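Local coordinates for protein PHB depolymerase (Penicillium funiculosum, PDB 2D81) that hydrolyses the biopolyester poly(3-hydroxybutyrate), and is captured here with an (R)-3-hydroxybutyrate trimer bound in its pocket, at residues P4-N9 / K311-G316; G22-Q27 / G283-V288; A226-L231 / Y260-P265. All coordinates share one frame; numbering follows the deposited sequence.

Overall arrangement
Contact 1 pairs the two ends of the chain, so nearly all the fold lies between its segments; contact 2 comes within that span, and contact 3 within contact 2. Contact 3 starts on two strands of the eight-stranded alpha/beta hydrolase sheet, contact 1 packs against that sheet, and contact 2 reaches it where Met-24 and Trp-285 touch Leu-227. Contact 1 lies far from the ligand, its centre about 24 Å from that of contact 2 and about 22 Å from that of contact 3. Contacts 2 and 3 have centres about 9 Å apart and are tied by the disulfide Cys-230 to Cys-284. Both touch the bound trimer, so these two line the pocket while contact 1 brings the chain ends together.

Contact 1: residues P4-N9 / K311-G316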
loop_
_atom_site.group_PDB
_atom_site.type_symbol
_atom_site.label_atom_id
_atom_site.label_comp_id
_atom_site.label_asym_id
_atom_site.label_seq_id
_atom_site.Cartn_x
_atom_site.Cartn_y
_atom_site.Cartn_z
ATOM N N PRO A 4 -11.661 14.845 7.358
ATOM C CA PRO A 4 -11.725 16.161 6.713
ATOM C C PRO A 4 -11.495 16.148 5.206
ATOM O O PRO A 4 -10.854 15.242 4.663
ATOM C CB PRO A 4 -10.636 16.960 7.438
ATOM C CG PRO A 4 -10.498 16.260 8.758
ATOM C CD PRO A 4 -10.570 14.815 8.345
ATOM N N ALA A 5 -12.025 17.168 4.538
ATOM C CA ALA A 5 -11.644 17.483 3.170
ATOM C C ALA A 5 -10.466 18.449 3.217
ATOM O O ALA A 5 -10.461 19.398 4.007
ATOM C CB ALA A 5 -12.817 18.125 2.432
ATOM N N PHE A 6 -9.465 18.200 2.379
ATOM C CA PHE A 6 -8.295 19.065 2.310
ATOM C C PHE A 6 -8.086 19.604 0.901
ATOM O O PHE A 6 -8.706 19.133 -0.053
ATOM C CB PHE A 6 -7.044 18.306 2.761
ATOM C CG PHE A 6 -7.022 17.991 4.228
ATOM C CD1 PHE A 6 -7.593 16.819 4.711
ATOM C CD2 PHE A 6 -6.445 18.877 5.128
ATOM C CE1 PHE A 6 -7.587 16.535 6.077
ATOM C CE2 PHE A 6 -6.434 18.604 6.493
ATOM C CZ PHE A 6 -7.006 17.431 6.968
ATOM N N ASN A 7 -7.214 20.600 0.772
ATOM C CA ASN A 7 -6.903 21.148 -0.537
ATOM C C ASN A 7 -5.851 20.265 -1.186
ATOM O O ASN A 7 -4.661 20.593 -1.206
ATOM C CB ASN A 7 -6.389 22.585 -0.419
ATOM C CG ASN A 7 -6.220 23.250 -1.773
ATOM O OD1 ASN A 7 -6.579 22.678 -2.802
ATOM N ND2 ASN A 7 -5.683 24.464 -1.777
ATOM N N VAL A 8 -6.305 19.130 -1.701
ATOM C CA VAL A 8 -5.427 18.165 -2.348
ATOM C C VAL A 8 -5.844 18.001 -3.800
ATOM O O VAL A 8 -7.018 17.774 -4.095
ATOM C CB VAL A 8 -5.504 16.792 -1.647
ATOM C CG1 VAL A 8 -4.687 15.765 -2.419
ATOM C CG2 VAL A 8 -4.991 16.910 -0.216
ATOM N N ASN A 9 -4.884 18.120 -4.711
ATOM C CA ASN A 9 -5.182 17.940 -6.124
ATOM C C ASN A 9 -5.477 16.467 -6.391
ATOM O O ASN A 9 -4.674 15.598 -6.062
ATOM C CB ASN A 9 -4.004 18.388 -6.988
ATOM C CG ASN A 9 -4.409 18.630 -8.430
ATOM O OD1 ASN A 9 -5.168 17.853 -9.008
ATOM N ND2 ASN A 9 -3.902 19.708 -9.019
ATOM N N LYS A 311 -11.435 10.005 -1.815
ATOM C CA LYS A 311 -12.358 10.924 -2.474
ATOM C C LYS A 311 -12.734 12.069 -1.538
ATOM O O LYS A 311 -12.871 13.216 -1.969
ATOM C CB LYS A 311 -13.629 10.186 -2.900
ATOM C CG LYS A 311 -13.414 9.038 -3.877
ATOM C CD LYS A 311 -13.325 9.510 -5.316
ATOM C CE LYS A 311 -13.302 8.322 -6.267
ATOM N NZ LYS A 311 -13.348 8.725 -7.699
ATOM N N GLN A 312 -12.905 11.751 -0.257
ATOM C CA GLN A 312 -13.257 12.759 0.737
ATOM C C GLN A 312 -12.122 13.763 0.913
ATOM O O GLN A 312 -12.343 14.974 0.907
ATOM C CB GLN A 312 -13.578 12.086 2.074
ATOM C CG GLN A 312 -13.770 13.040 3.258
ATOM C CD GLN A 312 -14.843 14.089 3.022
ATOM O OE1 GLN A 312 -15.680 13.955 2.128
ATOM N NE2 GLN A 312 -14.829 15.139 3.836
ATOM N N ILE A 313 -10.903 13.255 1.056
ATOM C CA ILE A 313 -9.749 14.119 1.266
ATOM C C ILE A 313 -9.516 15.075 0.097
ATOM O O ILE A 313 -9.192 16.241 0.306
ATOM C CB ILE A 313 -8.475 13.285 1.507
ATOM C CG1 ILE A 313 -8.581 12.572 2.860
ATOM C CG2 ILE A 313 -7.239 14.179 1.458
ATOM C CD1 ILE A 313 -7.511 11.529 3.108
ATOM N N VAL A 314 -9.679 14.593 -1.131
ATOM C CA VAL A 314 -9.396 15.436 -2.291
ATOM C C VAL A 314 -10.574 16.335 -2.652
ATOM O O VAL A 314 -10.459 17.195 -3.526
ATOM C CB VAL A 314 -9.017 14.595 -3.534
ATOM C CG1 VAL A 314 -7.848 13.684 -3.203
ATOM C CG2 VAL A 314 -10.215 13.790 -4.010
ATOM N N SER A 315 -11.703 16.139 -1.978
ATOM C CA SER A 315 -12.911 16.904 -2.289
ATOM C C SER A 315 -12.771 18.367 -1.879
ATOM O O SER A 315 -13.628 19.193 -2.194
ATOM C CB SER A 315 -14.128 16.297 -1.584
ATOM O OG SER A 315 -14.091 16.546 -0.189
ATOM N N GLY A 316 -11.688 18.684 -1.175
ATOM C CA GLY A 316 -11.458 20.056 -0.767
ATOM C C GLY A 316 -10.557 20.827 -1.714
ATOM O O GLY A 316 -10.190 21.968 -1.432
#
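Phe-6 N donates to Ile-313 O, 2.9 Å away, and this backbone bond, with an N-H...O angle of 160°, fixes the N-terminal segment against the last turn of helix 301-314. Two weaker CA-H...O contacts flank it, from Ala-5 CA to Gln-312 O and from Asn-7 CA to Gly-316 O. Gly-316 CA sits 3.0 Å from Phe-6 O; glycine suits the place because a side chain would run into that oxygen. The chain then bends in an inverse gamma turn centred on Asn-7.

Among polar groups, Gln-312 O accepts from both the N and the OG of Ser-315. The first torsion of Ser-315 (chi1 72°) sets OG between its own N and carbonyl carbon, and the hydroxyl, 2.6 Å from Gln-312 O, also brushes Ala-5 CB at 3.3 Å. A small alanine fits there. Gln-312 NE2 bonds to Leu-3 O.

The apolar contacts come mostly from beta-branched side chains. Val-8 uses its two methyls on two different residues: CG2 meets Ile-313 CG2 at 3.9 Å, and CG1 meets Val-314 CG1 at the same distance. Phe-6 CD1 lies 4.2 Å from Ile-313 CG2.

Val-8 and Ile-313 also pack on Leu-223, while Phe-6 touches Ile-257, Leu-208 and Val-210, and Asn-7 ND2 reaches Gly-217 O. The chain ends, whose closeness is consistent with this enzyme's circular permutation, thus lie against strands 205-210, 221-227 and 256-260.

Contact 2: residues G22-Q27 / G283-V288; sequences GYMAAQ and GCWDWV. With RB3 ((1R)-3-{[(1R)-3-methoxy-1-methyl-3-oxopropyl]oxy}-1-methyl-3-oxopropyl (3R)-3-hydroxybutanoate), chain C.
Tyr-23, Met-24 and Gln-27, on a regular turn and a half of helix 20-31, face Trp-285, Asp-286 and Trp-287 of an irregular loop that passes beside it. The backbones come nearest at the CA atoms of Met-24 and Trp-287, 6.3 Å apart.

Gln-27 reaches out with its chain extended beyond CG, and NE2 donates to Asp-286 O at 3.2 Å (N-H...O 167°), the oxygen lying close to the amide plane. Its OE1 rests against Trp-287 CA and CB. Met-24 is bent at chi2 and chi3; CE comes within 3.4 Å of Asp-286 O, while CB packs on Trp-285 CB at 3.7 Å. A flexible thioether follows this uneven surface well.

Trp-287 has the largest share of the contact. Its six-membered ring stacks face to face on Tyr-23, centroids 3.9 Å apart and planes at 9°, and Val-288 CG1 covers the opposite face over its centre. Tyr-23 OH bonds to Cys-59 O. From the indole edge, Trp-287 NE1 donates to O1B of the trimer at 2.9 Å. An alanine in place of Trp-287 would probably leave O1B without this donor and open a gap over the Tyr-23 face that the indole covers.

Asp-286 shapes the loop: OD1 accepts Val-288 N in an Asx turn and also takes Gly-289 N and Trp-290 N. Cys-284, in disulfide with Cys-230, lies 3.6 Å by its SG from O1B. Helix 20-31, starting at pocket residue Ser-20, is consistent with the helix that follows the nucleophile turn in alpha/beta hydrolases; against it the loop forms one wall of this enzyme's pocket, where Trp-287 offers its N-H and Cys-284 and Val-288 also border the trimer.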
loop_
_atom_site.group_PDB
_atom_site.type_symbol
_atom_site.label_atom_id
_atom_site.label_comp_id
_atom_site.label_asym_id
_atom_site.label_seq_id
_atom_site.Cartn_x
_atom_site.Cartn_y
_atom_site.Cartn_z
ATOM N N GLY A 22 1.211 -4.425 0.371
ATOM C CA GLY A 22 1.790 -4.256 -0.949
ATOM C C GLY A 22 0.912 -4.882 -2.016
ATOM O O GLY A 22 0.694 -4.298 -3.076
ATOM N N TYR A 23 0.409 -6.081 -1.737
ATOM C CA TYR A 23 -0.579 -6.701 -2.612
ATOM C C TYR A 23 -1.755 -5.748 -2.808
ATOM O O TYR A 23 -2.166 -5.492 -3.935
ATOM C CB TYR A 23 -1.064 -8.028 -2.010
ATOM C CG TYR A 23 -0.268 -9.240 -2.454
ATOM C CD1 TYR A 23 -0.416 -9.758 -3.739
ATOM C CD2 TYR A 23 0.628 -9.871 -1.592
ATOM C CE1 TYR A 23 0.303 -10.880 -4.158
ATOM C CE2 TYR A 23 1.359 -10.998 -2.002
ATOM C CZ TYR A 23 1.186 -11.493 -3.286
ATOM O OH TYR A 23 1.892 -12.602 -3.704
ATOM N N MET A 24 -2.290 -5.219 -1.709
ATOM C CA MET A 24 -3.421 -4.293 -1.774
ATOM C C MET A 24 -3.077 -3.012 -2.536
ATOM O O MET A 24 -3.892 -2.508 -3.302
ATOM C CB MET A 24 -3.907 -3.953 -0.354
ATOM C CG MET A 24 -5.094 -2.986 -0.280
ATOM S SD MET A 24 -6.557 -3.502 -1.218
ATOM C CE MET A 24 -7.266 -4.738 -0.119
ATOM N N ALA A 25 -1.871 -2.486 -2.334
ATOM C CA ALA A 25 -1.456 -1.287 -3.057
ATOM C C ALA A 25 -1.527 -1.525 -4.563
ATOM O O ALA A 25 -2.023 -0.683 -5.311
ATOM C CB ALA A 25 -0.040 -0.884 -2.653
ATOM N N ALA A 26 -1.033 -2.675 -5.006
ATOM C CA ALA A 26 -1.107 -3.026 -6.422
ATOM C C ALA A 26 -2.552 -3.236 -6.865
ATOM O O ALA A 26 -2.919 -2.877 -7.982
ATOM C CB ALA A 26 -0.284 -4.282 -6.699
ATOM N N GLN A 27 -3.376 -3.811 -5.993
ATOM C CA GLN A 27 -4.787 -3.977 -6.324
ATOM C C GLN A 27 -5.455 -2.625 -6.546
ATOM O O GLN A 27 -6.203 -2.453 -7.507
ATOM C CB GLN A 27 -5.512 -4.768 -5.227
ATOM C CG GLN A 27 -5.125 -6.242 -5.228
ATOM C CD GLN A 27 -5.803 -7.065 -4.147
ATOM O OE1 GLN A 27 -5.653 -8.287 -4.110
ATOM N NE2 GLN A 27 -6.537 -6.407 -3.256
ATOM N N GLY A 283 -4.877 -9.667 10.717
ATOM C CA GLY A 283 -5.300 -8.334 10.328
ATOM C C GLY A 283 -4.606 -7.878 9.061
ATOM O O GLY A 283 -4.030 -6.780 9.002
ATOM N N CYS A 284 -4.661 -8.734 8.046
ATOM C CA CYS A 284 -4.082 -8.448 6.740
ATOM C C CYS A 284 -5.094 -7.724 5.859
ATOM O O CYS A 284 -6.298 -7.841 6.072
ATOM C CB CYS A 284 -3.728 -9.736 6.019
ATOM S SG CYS A 284 -2.716 -10.989 6.858
ATOM N N TRP A 285 -4.604 -7.020 4.840
ATOM C CA TRP A 285 -5.479 -6.512 3.789
ATOM C C TRP A 285 -5.879 -7.652 2.866
ATOM O O TRP A 285 -5.137 -8.621 2.704
ATOM C CB TRP A 285 -4.781 -5.409 2.987
ATOM C CG TRP A 285 -4.476 -4.218 3.822
ATOM C CD1 TRP A 285 -3.271 -3.880 4.369
ATOM C CD2 TRP A 285 -5.414 -3.239 4.275
ATOM N NE1 TRP A 285 -3.404 -2.749 5.143
ATOM C CE2 TRP A 285 -4.710 -2.337 5.102
ATOM C CE3 TRP A 285 -6.784 -3.039 4.067
ATOM C CZ2 TRP A 285 -5.330 -1.249 5.721
ATOM C CZ3 TRP A 285 -7.404 -1.956 4.683
ATOM C CH2 TRP A 285 -6.676 -1.076 5.500
ATOM N N ASP A 286 -7.059 -7.535 2.267
ATOM C CA ASP A 286 -7.656 -8.655 1.547
ATOM C C ASP A 286 -7.118 -8.811 0.124
ATOM O O ASP A 286 -7.539 -8.102 -0.792
ATOM C CB ASP A 286 -9.176 -8.493 1.513
ATOM C CG ASP A 286 -9.881 -9.717 0.970
ATOM O OD1 ASP A 286 -9.203 -10.735 0.714
ATOM O OD2 ASP A 286 -11.116 -9.658 0.805
ATOM N N TRP A 287 -6.187 -9.745 -0.053
ATOM C CA TRP A 287 -5.709 -10.113 -1.384
ATOM C C TRP A 287 -6.013 -11.579 -1.713
ATOM O O TRP A 287 -5.450 -12.145 -2.657
ATOM C CB TRP A 287 -4.199 -9.860 -1.501
ATOM C CG TRP A 287 -3.350 -10.666 -0.553
ATOM C CD1 TRP A 287 -3.195 -10.464 0.790
ATOM C CD2 TRP A 287 -2.549 -11.809 -0.882
ATOM N NE1 TRP A 287 -2.345 -11.410 1.317
ATOM C CE2 TRP A 287 -1.936 -12.248 0.312
ATOM C CE3 TRP A 287 -2.290 -12.504 -2.072
ATOM C CZ2 TRP A 287 -1.080 -13.353 0.353
ATOM C CZ3 TRP A 287 -1.439 -13.606 -2.031
ATOM C CH2 TRP A 287 -0.844 -14.017 -0.825
ATOM N N VAL A 288 -6.914 -12.192 -0.950
ATOM C CA VAL A 288 -7.215 -13.613 -1.138
ATOM C C VAL A 288 -8.707 -13.904 -1.264
ATOM O O VAL A 288 -9.098 -15.021 -1.615
ATOM C CB VAL A 288 -6.647 -14.465 0.019
ATOM C CG1 VAL A 288 -5.139 -14.313 0.073
ATOM C CG2 VAL A 288 -7.281 -14.046 1.343
HETATM O O1M RB3 C . 3.559 -13.292 6.173
HETATM C C1A RB3 C . 2.858 -12.305 5.860
HETATM O O1A RB3 C . 2.134 -11.645 6.637
HETATM C C2A RB3 C . 2.892 -11.866 4.395
HETATM C C3A RB3 C . 1.489 -11.856 3.783
HETATM C C4A RB3 C . 1.600 -11.432 2.317
HETATM O O3A RB3 C . 0.932 -13.178 3.860
HETATM C C1B RB3 C . -0.403 -13.166 4.129
HETATM O O1B RB3 C . -1.089 -12.179 3.867
HETATM C C2B RB3 C . -1.024 -14.409 4.769
HETATM C C3B RB3 C . -2.553 -14.440 4.678
HETATM C C4B RB3 C . -3.025 -14.509 3.224
HETATM O O3B RB3 C . -3.038 -15.603 5.366
HETATM C C1C RB3 C . -3.194 -15.391 6.701
HETATM O O1C RB3 C . -2.419 -14.652 7.308
HETATM C C2C RB3 C . -4.336 -16.094 7.438
HETATM C C3C RB3 C . -3.799 -17.001 8.547
HETATM C C4C RB3 C . -4.947 -17.721 9.255
HETATM O O3C RB3 C . -2.885 -17.949 7.989
#

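Contact 3: residues A226-L231 / Y260-P265; sequences ALHGCL and YPQAIP. With RB3 ((1R)-3-{[(1R)-3-methoxy-1-methyl-3-oxopropyl]oxy}-1-methyl-3-oxopropyl (3R)-3-hydroxybutanoate), chain C.
His-228 turns the rim of its imidazole toward Ala-263, whose backbone N donates to NE2 at 3.0 Å, almost straight (175°) and in the ring plane. On the other nitrogen, ND1 donates to Gly-229 O at 2.7 Å, also in plane, so both nitrogens are held, and the ring can neither flip nor swing easily. Histidine suits this place because one nitrogen accepts while the other donates. Pro-261 O lies at the CD2 edge, and the indole of Trp-285 meets the ring with planes at about 40°. The Gln-262 amide, inclined 26° to the imidazole, brings OE1 to within 3.6 Å of His-228 CD2; OE1 accepts from Tyr-234 N, and NE2 donates to Tyr-260 O from above the carbonyl plane.

Strands 221-227 and 256-260 are parallel neighbours in the alpha/beta hydrolase sheet, joined by a beta-alpha-beta crossover, and the segments leave their C-terminal ends, where this fold forms its active site. As they diverge, one water fills in, donating to Ala-226 O (2.7 Å) and Pro-261 O (2.8 Å) and accepting from His-228 N (3.0 Å).

Apolar packing continues on the strand side of the water: Leu-227 CD2 touches Pro-261 CD at 3.9 Å, and Ala-226 CB lies by Tyr-260 CE2. Tyr-260 OH bonds to Asn-248 OD1. Beyond His-228, Cys-230 SG, bonded to Cys-284 SG, lies 3.2 Å from both O1B and O1A of the trimer.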
loop_
_atom_site.group_PDB
_atom_site.type_symbol
_atom_site.label_atom_id
_atom_site.label_comp_id
_atom_site.label_asym_id
_atom_site.label_seq_id
_atom_site.Cartn_x
_atom_site.Cartn_y
_atom_site.Cartn_z
ATOM N N ALA A 226 -0.576 4.965 2.542
ATOM C CA ALA A 226 0.407 3.961 2.947
ATOM C C ALA A 226 -0.265 2.829 3.723
ATOM O O ALA A 226 -0.923 3.065 4.738
ATOM C CB ALA A 226 1.496 4.610 3.800
ATOM N N LEU A 227 -0.089 1.602 3.244
ATOM C CA LEU A 227 -0.795 0.449 3.801
ATOM C C LEU A 227 0.111 -0.498 4.589
ATOM O O LEU A 227 1.038 -1.088 4.038
ATOM C CB LEU A 227 -1.484 -0.327 2.674
ATOM C CG LEU A 227 -2.519 0.450 1.855
ATOM C CD1 LEU A 227 -2.959 -0.395 0.669
ATOM C CD2 LEU A 227 -3.710 0.819 2.727
ATOM N N HIS A 228 -0.178 -0.647 5.879
ATOM C CA HIS A 228 0.540 -1.592 6.730
ATOM C C HIS A 228 0.319 -3.031 6.256
ATOM O O HIS A 228 -0.605 -3.309 5.485
ATOM C CB HIS A 228 0.071 -1.438 8.186
ATOM C CG HIS A 228 -1.341 -1.883 8.421
ATOM N ND1 HIS A 228 -1.698 -3.212 8.501
ATOM C CD2 HIS A 228 -2.485 -1.177 8.584
ATOM C CE1 HIS A 228 -3.000 -3.306 8.704
ATOM N NE2 HIS A 228 -3.502 -2.085 8.758
ATOM N N GLY A 229 1.174 -3.943 6.714
ATOM C CA GLY A 229 1.024 -5.346 6.364
ATOM C C GLY A 229 0.317 -6.121 7.459
ATOM O O GLY A 229 -0.227 -5.525 8.387
ATOM N N CYS A 230 0.309 -7.447 7.364
ATOM C CA CYS A 230 -0.291 -8.253 8.424
ATOM C C CYS A 230 0.480 -8.005 9.721
ATOM O O CYS A 230 1.687 -7.755 9.693
ATOM C CB CYS A 230 -0.214 -9.740 8.106
ATOM S SG CYS A 230 -0.813 -10.373 6.503
ATOM N N LEU A 231 -0.221 -8.083 10.849
ATOM C CA LEU A 231 0.377 -7.891 12.167
ATOM C C LEU A 231 0.959 -6.493 12.356
ATOM O O LEU A 231 1.755 -6.263 13.272
ATOM C CB LEU A 231 1.462 -8.946 12.420
ATOM C CG LEU A 231 0.974 -10.399 12.510
ATOM C CD1 LEU A 231 2.157 -11.336 12.679
ATOM C CD2 LEU A 231 0.008 -10.541 13.676
ATOM N N TYR A 260 -3.269 6.710 6.404
ATOM C CA TYR A 260 -2.967 5.376 6.925
ATOM C C TYR A 260 -4.230 4.607 7.310
ATOM O O TYR A 260 -4.641 4.631 8.471
ATOM C CB TYR A 260 -2.074 5.453 8.175
ATOM C CG TYR A 260 -0.701 6.056 7.980
ATOM C CD1 TYR A 260 -0.473 7.418 8.202
ATOM C CD2 TYR A 260 0.380 5.259 7.606
ATOM C CE1 TYR A 260 0.805 7.966 8.061
ATOM C CE2 TYR A 260 1.659 5.798 7.461
ATOM C CZ TYR A 260 1.864 7.149 7.690
ATOM O OH TYR A 260 3.127 7.679 7.544
ATOM N N PRO A 261 -4.866 3.921 6.349
ATOM C CA PRO A 261 -6.078 3.159 6.681
ATOM C C PRO A 261 -5.668 2.000 7.593
ATOM O O PRO A 261 -4.520 1.565 7.559
ATOM C CB PRO A 261 -6.566 2.664 5.317
ATOM C CG PRO A 261 -5.984 3.680 4.345
ATOM C CD PRO A 261 -4.605 3.895 4.899
ATOM N N GLN A 262 -6.596 1.494 8.402
ATOM C CA GLN A 262 -6.251 0.438 9.352
ATOM C C GLN A 262 -7.114 -0.805 9.194
ATOM O O GLN A 262 -8.340 -0.721 9.198
ATOM C CB GLN A 262 -6.381 0.946 10.792
ATOM C CG GLN A 262 -5.508 2.154 11.139
ATOM C CD GLN A 262 -4.026 1.873 10.992
ATOM O OE1 GLN A 262 -3.529 0.838 11.431
ATOM N NE2 GLN A 262 -3.308 2.806 10.381
ATOM N N ALA A 263 -6.469 -1.958 9.062
ATOM C CA ALA A 263 -7.185 -3.230 9.128
ATOM C C ALA A 263 -7.336 -3.624 10.596
ATOM O O ALA A 263 -6.929 -2.884 11.490
ATOM C CB ALA A 263 -6.419 -4.310 8.361
ATOM N N ILE A 264 -7.920 -4.793 10.839
ATOM C CA ILE A 264 -8.152 -5.267 12.200
ATOM C C ILE A 264 -8.188 -6.795 12.204
ATOM O O ILE A 264 -8.646 -7.414 11.248
ATOM C CB ILE A 264 -9.507 -4.723 12.747
ATOM C CG1 ILE A 264 -9.709 -5.134 14.208
ATOM C CG2 ILE A 264 -10.656 -5.252 11.907
ATOM C CD1 ILE A 264 -8.840 -4.386 15.185
ATOM N N PRO A 265 -7.671 -7.428 13.267
ATOM C CA PRO A 265 -7.714 -8.889 13.280
ATOM C C PRO A 265 -9.160 -9.372 13.170
ATOM O O PRO A 265 -10.071 -8.772 13.745
ATOM C CB PRO A 265 -7.083 -9.234 14.623
ATOM C CG PRO A 265 -6.051 -8.159 14.770
ATOM C CD PRO A 265 -6.815 -6.919 14.354
HETATM O O1M RB3 C . 3.559 -13.292 6.173
HETATM C C1A RB3 C . 2.858 -12.305 5.860
HETATM O O1A RB3 C . 2.134 -11.645 6.637
HETATM C C2A RB3 C . 2.892 -11.866 4.395
HETATM C C3A RB3 C . 1.489 -11.856 3.783
HETATM C C4A RB3 C . 1.600 -11.432 2.317
HETATM O O3A RB3 C . 0.932 -13.178 3.860
HETATM C C1B RB3 C . -0.403 -13.166 4.129
HETATM O O1B RB3 C . -1.089 -12.179 3.867
HETATM C C2B RB3 C . -1.024 -14.409 4.769
HETATM C C3B RB3 C . -2.553 -14.440 4.678
HETATM C C4B RB3 C . -3.025 -14.509 3.224
HETATM O O3B RB3 C . -3.038 -15.603 5.366
HETATM C C1C RB3 C . -3.194 -15.391 6.701
HETATM O O1C RB3 C . -2.419 -14.652 7.308
HETATM C C2C RB3 C . -4.336 -16.094 7.438
HETATM C C3C RB3 C . -3.799 -17.001 8.547
HETATM C C4C RB3 C . -4.947 -17.721 9.255
HETATM O O3C RB3 C . -2.885 -17.949 7.989
HETATM O O HOH W 1 -1.810 1.641 6.907
#